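Local atomic coordinates of NIF3-related protein (Bacillus cereus, PDB entry 2GX8), a protein that is of unknown function but belongs to the NIF3 family and carries two zinc ions at a conserved dimetal-binding motif. Residues Asp139-Ala144 and Gln290-Lys295; Glu286-Ser291 and Val353-Asn358; Lys309-Gly314 and Asn322-Lys327. All blocks are in the same frame, centred on the assembly; numbering follows the deposited sequence.

Interaction 1. Residues Asp139-Ala144 and Gln290-Lys295; sequences DLLAEA and QSLDVK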
loop_
_atom_site.group_PDB
_atom_site.type_symbol
_atom_site.label_atom_id
_atom_site.label_comp_id
_atom_site.label_asym_id
_atom_site.label_seq_id
_atom_site.Cartn_x
_atom_site.Cartn_y
_atom_site.Cartn_z
ATOM N N ASP C 139 -15.507 23.697 23.972
ATOM C CA ASP C 139 -15.773 24.334 25.267
ATOM C C ASP C 139 -16.783 25.425 25.060
ATOM O O ASP C 139 -17.760 25.535 25.822
ATOM C CB ASP C 139 -14.513 24.922 25.865
ATOM C CG ASP C 139 -13.642 23.868 26.506
ATOM O OD1 ASP C 139 -14.225 22.963 27.149
ATOM O OD2 ASP C 139 -12.391 23.947 26.389
ATOM N N LEU C 140 -16.544 26.217 24.011
ATOM C CA LEU C 140 -17.452 27.292 23.593
ATOM C C LEU C 140 -18.861 26.769 23.328
ATOM O O LEU C 140 -19.835 27.439 23.651
ATOM C CB LEU C 140 -16.910 28.021 22.354
ATOM C CG LEU C 140 -15.651 28.862 22.594
ATOM C CD1 LEU C 140 -14.902 29.173 21.306
ATOM C CD2 LEU C 140 -15.996 30.147 23.363
ATOM N N LEU C 141 -18.973 25.575 22.758
ATOM C CA LEU C 141 -20.290 24.983 22.502
ATOM C C LEU C 141 -20.908 24.401 23.771
ATOM O O LEU C 141 -22.122 24.443 23.931
ATOM C CB LEU C 141 -20.214 23.900 21.418
ATOM C CG LEU C 141 -19.932 24.301 19.977
ATOM C CD1 LEU C 141 -19.517 23.047 19.203
ATOM C CD2 LEU C 141 -21.101 25.018 19.305
ATOM N N ALA C 142 -20.091 23.828 24.655
ATOM C CA ALA C 142 -20.602 23.332 25.946
ATOM C C ALA C 142 -21.153 24.473 26.782
ATOM O O ALA C 142 -22.232 24.337 27.329
ATOM C CB ALA C 142 -19.535 22.591 26.715
ATOM N N GLU C 143 -20.413 25.581 26.894
ATOM C CA GLU C 143 -20.866 26.758 27.644
ATOM C C GLU C 143 -22.166 27.234 27.060
ATOM O O GLU C 143 -23.122 27.448 27.777
ATOM C CB GLU C 143 -19.903 27.936 27.505
ATOM C CG GLU C 143 -18.473 27.749 28.020
ATOM C CD GLU C 143 -17.506 28.890 27.551
ATOM O OE1 GLU C 143 -17.986 30.044 27.330
ATOM O OE2 GLU C 143 -16.267 28.625 27.414
ATOM N N ALA C 144 -22.192 27.396 25.738
ATOM C CA ALA C 144 -23.363 27.898 25.018
ATOM C C ALA C 144 -24.614 27.090 25.350
ATOM O O ALA C 144 -25.706 27.646 25.488
ATOM C CB ALA C 144 -23.095 27.889 23.521
ATOM N N GLN C 290 -32.003 27.632 20.013
ATOM C CA GLN C 290 -31.966 28.951 20.610
ATOM C C GLN C 290 -30.559 29.236 21.071
ATOM O O GLN C 290 -29.994 30.303 20.819
ATOM C CB GLN C 290 -32.989 29.012 21.773
ATOM C CG GLN C 290 -32.929 30.234 22.696
ATOM C CD GLN C 290 -31.922 30.080 23.856
ATOM O OE1 GLN C 290 -31.355 31.067 24.334
ATOM N NE2 GLN C 290 -31.696 28.840 24.304
ATOM N N SER C 291 -30.002 28.219 21.705
ATOM C CA SER C 291 -28.716 28.218 22.351
ATOM C C SER C 291 -27.565 28.386 21.364
ATOM O O SER C 291 -26.626 29.144 21.618
ATOM C CB SER C 291 -28.644 26.881 23.061
ATOM O OG SER C 291 -27.628 26.804 23.995
ATOM N N LEU C 292 -27.662 27.687 20.229
ATOM C CA LEU C 292 -26.643 27.746 19.174
ATOM C C LEU C 292 -27.018 28.611 17.968
ATOM O O LEU C 292 -26.274 28.623 16.996
ATOM C CB LEU C 292 -26.259 26.356 18.702
ATOM C CG LEU C 292 -25.718 25.394 19.765
ATOM C CD1 LEU C 292 -25.227 24.110 19.092
ATOM C CD2 LEU C 292 -24.613 26.033 20.569
ATOM N N ASP C 293 -28.157 29.314 18.043
ATOM C CA ASP C 293 -28.615 30.272 17.032
ATOM C C ASP C 293 -28.815 29.670 15.649
ATOM O O ASP C 293 -28.242 30.139 14.663
ATOM C CB ASP C 293 -27.673 31.496 16.978
ATOM C CG ASP C 293 -28.231 32.665 16.128
ATOM O OD1 ASP C 293 -29.443 32.692 15.809
ATOM O OD2 ASP C 293 -27.442 33.584 15.797
ATOM N N VAL C 294 -29.619 28.617 15.574
ATOM C CA VAL C 294 -29.946 28.016 14.293
ATOM C C VAL C 294 -31.459 27.950 14.072
ATOM O O VAL C 294 -32.244 27.813 15.027
ATOM C CB VAL C 294 -29.264 26.646 14.058
ATOM C CG1 VAL C 294 -27.745 26.828 13.956
ATOM C CG2 VAL C 294 -29.616 25.671 15.117
ATOM N N LYS C 295 -31.867 28.056 12.811
ATOM C CA LYS C 295 -33.278 28.019 12.493
ATOM C C LYS C 295 -33.854 26.609 12.478
ATOM O O LYS C 295 -35.007 26.404 12.824
ATOM C CB LYS C 295 -33.539 28.806 11.209
ATOM C CG LYS C 295 -33.029 30.268 11.309
ATOM C CD LYS C 295 -33.707 31.051 12.485
ATOM C CE LYS C 295 -32.998 32.390 12.834
ATOM N NZ LYS C 295 -31.576 32.207 13.306
#
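Leu-141 and Ala-144 meet Ser-291 and Leu-292 where two helices of the NIF3-family fold pack together. Helix 137-145 brings one side to the last turn of helix 281-292. The meeting is small and partly buried. Leu-141 comes first along the chain. Its CG lies anti to its own carbonyl carbon (chi1 -69°), which carries the branched end closer to Leu-292 than the backbone would suggest. The two leucine side chains cross at about a right angle, and Leu-141 CD2 touches Leu-292 CD2 at 3.9 Å. Val-359 touches both leucines, and Val-362 of helix 362-377 adds to the packing on Leu-141.

Three residues on, the methyl group of Ala-144 points at the other helix. Its CB lies 3.8 Å from Leu-292 CD2, the same methyl that meets Leu-141. One leucine branch is therefore held against two positions of the facing helix. The CA atoms of Ala-144 and Ser-291 are 6.0 Å apart, a close approach. Beside them, Ser-291 OG comes to 2.6 Å from Ala-144 O. Leu-145 also touches Ser-291 and Leu-292.

After Leu-292 the chain turns away. Asp-293 has a positive phi of 60°, and the Leu-292 carbonyl O takes a hydrogen bond from Lys-361 NZ. Beyond this turn, Lys-295 NZ forms a salt bridge with Asp-293 OD1 at 3.3 Å, in which the hydrogen bond is weak.

Interaction 2. Residues Glu286-Ser291 and Val353-Asn358; sequences EHVKQS and VDPGHN. With ZN (zinc ion), chain L.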
loop_
_atom_site.group_PDB
_atom_site.type_symbol
_atom_site.label_atom_id
_atom_site.label_comp_id
_atom_site.label_asym_id
_atom_site.label_seq_id
_atom_site.Cartn_x
_atom_site.Cartn_y
_atom_site.Cartn_z
ATOM N N GLU C 286 -34.893 22.022 20.810
ATOM C CA GLU C 286 -35.271 23.445 20.772
ATOM C C GLU C 286 -34.203 24.271 21.452
ATOM O O GLU C 286 -33.783 25.308 20.930
ATOM C CB GLU C 286 -36.618 23.723 21.488
ATOM C CG GLU C 286 -37.821 23.246 20.703
ATOM C CD GLU C 286 -37.829 23.824 19.286
ATOM O OE1 GLU C 286 -37.786 25.078 19.202
ATOM O OE2 GLU C 286 -37.867 23.037 18.283
ATOM N N HIS C 287 -33.782 23.805 22.629
ATOM C CA HIS C 287 -32.727 24.453 23.386
ATOM C C HIS C 287 -31.459 24.530 22.540
ATOM O O HIS C 287 -30.807 25.553 22.536
ATOM C CB HIS C 287 -32.450 23.722 24.681
ATOM C CG HIS C 287 -31.367 24.350 25.500
ATOM N ND1 HIS C 287 -30.112 23.792 25.629
ATOM C CD2 HIS C 287 -31.346 25.497 26.223
ATOM C CE1 HIS C 287 -29.364 24.567 26.394
ATOM N NE2 HIS C 287 -30.083 25.614 26.759
ATOM N N VAL C 288 -31.112 23.478 21.813
ATOM C CA VAL C 288 -29.955 23.573 20.907
ATOM C C VAL C 288 -30.114 24.692 19.877
ATOM O O VAL C 288 -29.149 25.372 19.566
ATOM C CB VAL C 288 -29.675 22.255 20.211
ATOM C CG1 VAL C 288 -28.699 22.426 19.022
ATOM C CG2 VAL C 288 -29.131 21.282 21.230
ATOM N N LYS C 289 -31.338 24.922 19.398
ATOM C CA LYS C 289 -31.581 25.942 18.357
ATOM C C LYS C 289 -31.428 27.361 18.851
ATOM O O LYS C 289 -30.811 28.188 18.197
ATOM C CB LYS C 289 -32.957 25.760 17.681
ATOM C CG LYS C 289 -33.139 24.398 17.025
ATOM C CD LYS C 289 -34.166 24.371 15.904
ATOM C CE LYS C 289 -35.567 24.567 16.392
ATOM N NZ LYS C 289 -36.513 24.695 15.249
ATOM N N GLN C 290 -32.003 27.632 20.013
ATOM C CA GLN C 290 -31.966 28.951 20.610
ATOM C C GLN C 290 -30.559 29.236 21.071
ATOM O O GLN C 290 -29.994 30.303 20.819
ATOM C CB GLN C 290 -32.989 29.012 21.773
ATOM C CG GLN C 290 -32.929 30.234 22.696
ATOM C CD GLN C 290 -31.922 30.080 23.856
ATOM O OE1 GLN C 290 -31.355 31.067 24.334
ATOM N NE2 GLN C 290 -31.696 28.840 24.304
ATOM N N SER C 291 -30.002 28.219 21.705
ATOM C CA SER C 291 -28.716 28.218 22.351
ATOM C C SER C 291 -27.565 28.386 21.364
ATOM O O SER C 291 -26.626 29.144 21.618
ATOM C CB SER C 291 -28.644 26.881 23.061
ATOM O OG SER C 291 -27.628 26.804 23.995
ATOM N N VAL C 353 -28.838 15.281 17.983
ATOM C CA VAL C 353 -29.374 16.517 17.461
ATOM C C VAL C 353 -28.257 17.055 16.556
ATOM O O VAL C 353 -27.150 17.176 16.996
ATOM C CB VAL C 353 -29.671 17.535 18.528
ATOM C CG1 VAL C 353 -30.150 18.780 17.857
ATOM C CG2 VAL C 353 -30.776 16.990 19.537
ATOM N N ASP C 354 -28.574 17.375 15.308
ATOM C CA ASP C 354 -27.600 17.856 14.319
ATOM C C ASP C 354 -28.020 19.271 13.990
ATOM O O ASP C 354 -28.902 19.489 13.168
ATOM C CB ASP C 354 -27.646 16.984 13.057
ATOM C CG ASP C 354 -26.634 17.382 11.998
ATOM O OD1 ASP C 354 -26.010 18.458 12.095
ATOM O OD2 ASP C 354 -26.421 16.591 11.041
ATOM N N PRO C 355 -27.367 20.245 14.617
ATOM C CA PRO C 355 -27.692 21.626 14.331
ATOM C C PRO C 355 -26.879 22.133 13.140
ATOM O O PRO C 355 -27.033 23.277 12.753
ATOM C CB PRO C 355 -27.251 22.337 15.603
ATOM C CG PRO C 355 -26.101 21.505 16.140
ATOM C CD PRO C 355 -26.264 20.114 15.592
ATOM N N GLY C 356 -26.027 21.290 12.552
ATOM C CA GLY C 356 -25.215 21.684 11.416
ATOM C C GLY C 356 -23.789 21.979 11.838
ATOM O O GLY C 356 -23.529 22.468 12.948
ATOM N N HIS C 357 -22.859 21.682 10.933
ATOM C CA HIS C 357 -21.437 21.893 11.128
ATOM C C HIS C 357 -21.157 23.389 11.418
ATOM O O HIS C 357 -20.262 23.731 12.169
ATOM C CB HIS C 357 -20.741 21.479 9.827
ATOM C CG HIS C 357 -19.264 21.279 9.927
ATOM N ND1 HIS C 357 -18.628 20.207 9.335
ATOM C CD2 HIS C 357 -18.287 22.025 10.498
ATOM C CE1 HIS C 357 -17.326 20.299 9.530
ATOM N NE2 HIS C 357 -17.095 21.386 10.254
ATOM N N ASN C 358 -21.965 24.267 10.839
ATOM C CA ASN C 358 -21.773 25.693 10.983
ATOM C C ASN C 358 -21.925 26.235 12.392
ATOM O O ASN C 358 -21.636 27.396 12.595
ATOM C CB ASN C 358 -22.689 26.449 10.028
ATOM C CG ASN C 358 -22.367 27.924 9.939
ATOM O OD1 ASN C 358 -21.392 28.325 9.292
ATOM N ND2 ASN C 358 -23.205 28.746 10.558
HETATM ZN ZN ZN L . -15.159 21.917 10.995
#
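Val-288, in regular helix, faces Val-353 and Pro-355 at the point where strand 351-354 ends and the chain gives up its extended form, psi falling to about 0° at Pro-355. Val-288 carries its side of the contact through one methyl group. Its CG1 is anti to the backbone N (chi1 166°) and reaches the proline ring at CB, 3.7 Å away, with Pro-355 CG at 4.0 Å. The valine branch meets the proline ring at a slant. The same CG1 lies 4.1 Å from Val-353 CG1, so it bridges two residues whose CB atoms are both directed at the helix. All three are buried, and the contact is purely apolar.

Asp-354 lies between Val-353 and Pro-355 and points away from the helix. Its OD1 accepts a hydrogen bond from Gly-356 N at 2.9 Å, forming an Asx turn. The hydrogen bond is bent, with 135° at the hydrogen. It reaches OD1 on the anti side of the carboxylate, 22° out of its plane.

The turn leads into the metal site, where His-357 NE2 binds a zinc ion at 2.1 Å. His-93 and Glu-360 bind the same ion, and a hydrogen bond from His-357 ND1 to Asp-336 OD2 would fix the rotation of the ring. Tyr-339 of the second subunit stacks on this imidazole, and Lys-289 forms a salt bridge with the C-terminal carboxylate of Val-397 of that subunit.

In the fold, helix 281-292 covers the end of strand 351-354. Val-333 of the parallel neighbouring strand 331-335 touches both Val-288 and Pro-355, and Leu-145 of helix 137-145 packs on Val-288.

Interaction 3. Residues Lys309-Gly314 and Asn322-Lys327; sequences KVAVLG and NQAKFK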
loop_
_atom_site.group_PDB
_atom_site.type_symbol
_atom_site.label_atom_id
_atom_site.label_comp_id
_atom_site.label_asym_id
_atom_site.label_seq_id
_atom_site.Cartn_x
_atom_site.Cartn_y
_atom_site.Cartn_z
ATOM N N LYS C 309 -27.484 13.745 30.304
ATOM C CA LYS C 309 -26.110 14.052 29.896
ATOM C C LYS C 309 -25.983 14.131 28.401
ATOM O O LYS C 309 -26.487 13.286 27.665
ATOM C CB LYS C 309 -25.022 13.200 30.549
ATOM C CG LYS C 309 -24.782 11.839 30.010
ATOM C CD LYS C 309 -23.728 11.102 30.855
ATOM C CE LYS C 309 -22.354 11.749 30.825
ATOM N NZ LYS C 309 -21.375 10.946 31.638
ATOM N N VAL C 310 -25.262 15.169 27.983
ATOM C CA VAL C 310 -25.109 15.559 26.609
ATOM C C VAL C 310 -23.655 15.544 26.148
ATOM O O VAL C 310 -22.766 16.033 26.845
ATOM C CB VAL C 310 -25.597 17.021 26.455
ATOM C CG1 VAL C 310 -25.421 17.535 25.028
ATOM C CG2 VAL C 310 -27.040 17.173 26.928
ATOM N N ALA C 311 -23.431 14.997 24.957
ATOM C CA ALA C 311 -22.116 15.012 24.319
ATOM C C ALA C 311 -22.188 16.025 23.175
ATOM O O ALA C 311 -23.193 16.114 22.491
ATOM C CB ALA C 311 -21.754 13.610 23.787
ATOM N N VAL C 312 -21.164 16.837 22.998
ATOM C CA VAL C 312 -21.137 17.750 21.823
ATOM C C VAL C 312 -19.794 17.724 21.136
ATOM O O VAL C 312 -18.780 17.629 21.787
ATOM C CB VAL C 312 -21.572 19.216 22.155
ATOM C CG1 VAL C 312 -20.873 19.741 23.400
ATOM C CG2 VAL C 312 -21.357 20.135 20.952
ATOM N N LEU C 313 -19.787 17.771 19.817
ATOM C CA LEU C 313 -18.543 17.808 19.091
ATOM C C LEU C 313 -18.811 18.662 17.846
ATOM O O LEU C 313 -19.529 18.237 16.936
ATOM C CB LEU C 313 -18.095 16.386 18.754
ATOM C CG LEU C 313 -16.684 16.180 18.191
ATOM C CD1 LEU C 313 -16.310 14.742 18.359
ATOM C CD2 LEU C 313 -16.552 16.564 16.754
ATOM N N GLY C 314 -18.259 19.869 17.796
ATOM C CA GLY C 314 -18.543 20.745 16.659
ATOM C C GLY C 314 -17.925 20.164 15.412
ATOM O O GLY C 314 -16.855 19.579 15.502
ATOM N N ASN C 322 -19.764 5.962 19.152
ATOM C CA ASN C 322 -19.532 4.866 20.080
ATOM C C ASN C 322 -18.972 5.366 21.373
ATOM O O ASN C 322 -19.337 4.878 22.444
ATOM C CB ASN C 322 -18.643 3.785 19.470
ATOM C CG ASN C 322 -19.410 2.898 18.519
ATOM O OD1 ASN C 322 -19.450 3.159 17.323
ATOM N ND2 ASN C 322 -20.115 1.902 19.061
ATOM N N GLN C 323 -18.111 6.366 21.255
ATOM C CA GLN C 323 -17.506 7.016 22.401
ATOM C C GLN C 323 -18.581 7.716 23.204
ATOM O O GLN C 323 -18.717 7.498 24.396
ATOM C CB GLN C 323 -16.409 7.985 21.921
ATOM C CG GLN C 323 -15.489 8.531 23.009
ATOM C CD GLN C 323 -14.644 7.479 23.807
ATOM O OE1 GLN C 323 -14.665 6.265 23.547
ATOM N NE2 GLN C 323 -13.908 7.972 24.797
ATOM N N ALA C 324 -19.384 8.521 22.524
ATOM C CA ALA C 324 -20.509 9.245 23.138
ATOM C C ALA C 324 -21.427 8.333 23.960
ATOM O O ALA C 324 -21.814 8.697 25.056
ATOM C CB ALA C 324 -21.294 10.001 22.086
ATOM N N LYS C 325 -21.739 7.144 23.443
ATOM C CA LYS C 325 -22.571 6.173 24.154
ATOM C C LYS C 325 -21.800 5.450 25.270
ATOM O O LYS C 325 -22.330 5.221 26.358
ATOM C CB LYS C 325 -23.149 5.144 23.186
ATOM C CG LYS C 325 -24.219 4.243 23.820
ATOM C CD LYS C 325 -25.430 5.070 24.192
ATOM C CE LYS C 325 -26.401 4.335 25.107
ATOM N NZ LYS C 325 -27.580 5.250 25.289
ATOM N N PHE C 326 -20.551 5.078 24.999
ATOM C CA PHE C 326 -19.729 4.408 26.013
ATOM C C PHE C 326 -19.627 5.289 27.266
ATOM O O PHE C 326 -19.805 4.800 28.367
ATOM C CB PHE C 326 -18.339 4.064 25.448
ATOM C CG PHE C 326 -17.378 3.521 26.479
ATOM C CD1 PHE C 326 -16.221 4.239 26.822
ATOM C CD2 PHE C 326 -17.640 2.304 27.122
ATOM C CE1 PHE C 326 -15.326 3.753 27.765
ATOM C CE2 PHE C 326 -16.758 1.804 28.080
ATOM C CZ PHE C 326 -15.597 2.526 28.408
ATOM N N LYS C 327 -19.344 6.584 27.069
ATOM C CA LYS C 327 -19.298 7.581 28.140
ATOM C C LYS C 327 -20.698 7.894 28.731
ATOM O O LYS C 327 -20.831 8.728 29.631
ATOM C CB LYS C 327 -18.684 8.873 27.630
ATOM C CG LYS C 327 -17.258 8.777 27.127
ATOM C CD LYS C 327 -16.297 8.599 28.254
ATOM C CE LYS C 327 -14.874 8.922 27.828
ATOM N NZ LYS C 327 -14.623 10.383 27.533
#
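Lys-309 NZ is gripped by two oxygens, Lys-327 O across the contact and the hydroxyl of Tyr-274 on strand 270-280. The bond from NZ to Lys-327 O is 3.0 Å long. The amine meets the carbonyl almost end-on, with a C=O...N angle of 174°. Two torsions put it there. Lys-309 CG sits between its backbone N and carbonyl carbon (chi1 80°), and the chain then bends at chi3 (-64°). The aliphatic part follows the amine in, and Lys-309 CE lies 3.6 Å from Lys-327 O. This carbonyl stands just past the C-terminal end of helix 321-326, where the helix dipole would probably make it a better partner for a positive charge.

Deeper in, the contact is apolar. Ala-311 and Ala-324 point their methyl groups at each other, and the two CB atoms meet at 4.0 Å. With such small side chains the backbones come close, the CA atoms being 6.1 Å apart.

The segments belong to a beta-alpha-beta unit made of strand 306-313, helix 321-326 and strand 331-335, whose two strands are parallel neighbours. Helix 321-326 packs against the sheet here. Tyr-332 of the second strand touches both alanines, and Leu-153 of strand 150-168 and Ile-272 of strand 270-280 also pack on Ala-311.

The CB of Lys-327 is directed at strand 306-313, yet the rest of the side chain runs off elsewhere. Its NZ donates to Leu-153 O, which also accepts a hydrogen bond from Gln-323 NE2 of helix 321-326.

Interactions 1 and 2 both use helix 281-292 and share Gln-290 and Ser-291. Their centres are about 7 Å apart. Leu-292 joins them: its CD1 lies 4.0 Å from Pro-355 CG, while its CD2 serves interaction 1. Interaction 3 stands farther off, with its centre about 16 Å from that of interaction 1 and about 15 Å from that of interaction 2. Leu-141 links it to interaction 1, with Leu-141 CD1 3.6 Å from Gly-314 CA. Interactions 2 and 3 do not touch but reach the same sheet. Interaction 2 supplies a zinc ligand, His-357, and the Leu-141 side chain of interaction 1 is about 8 Å from a zinc ion.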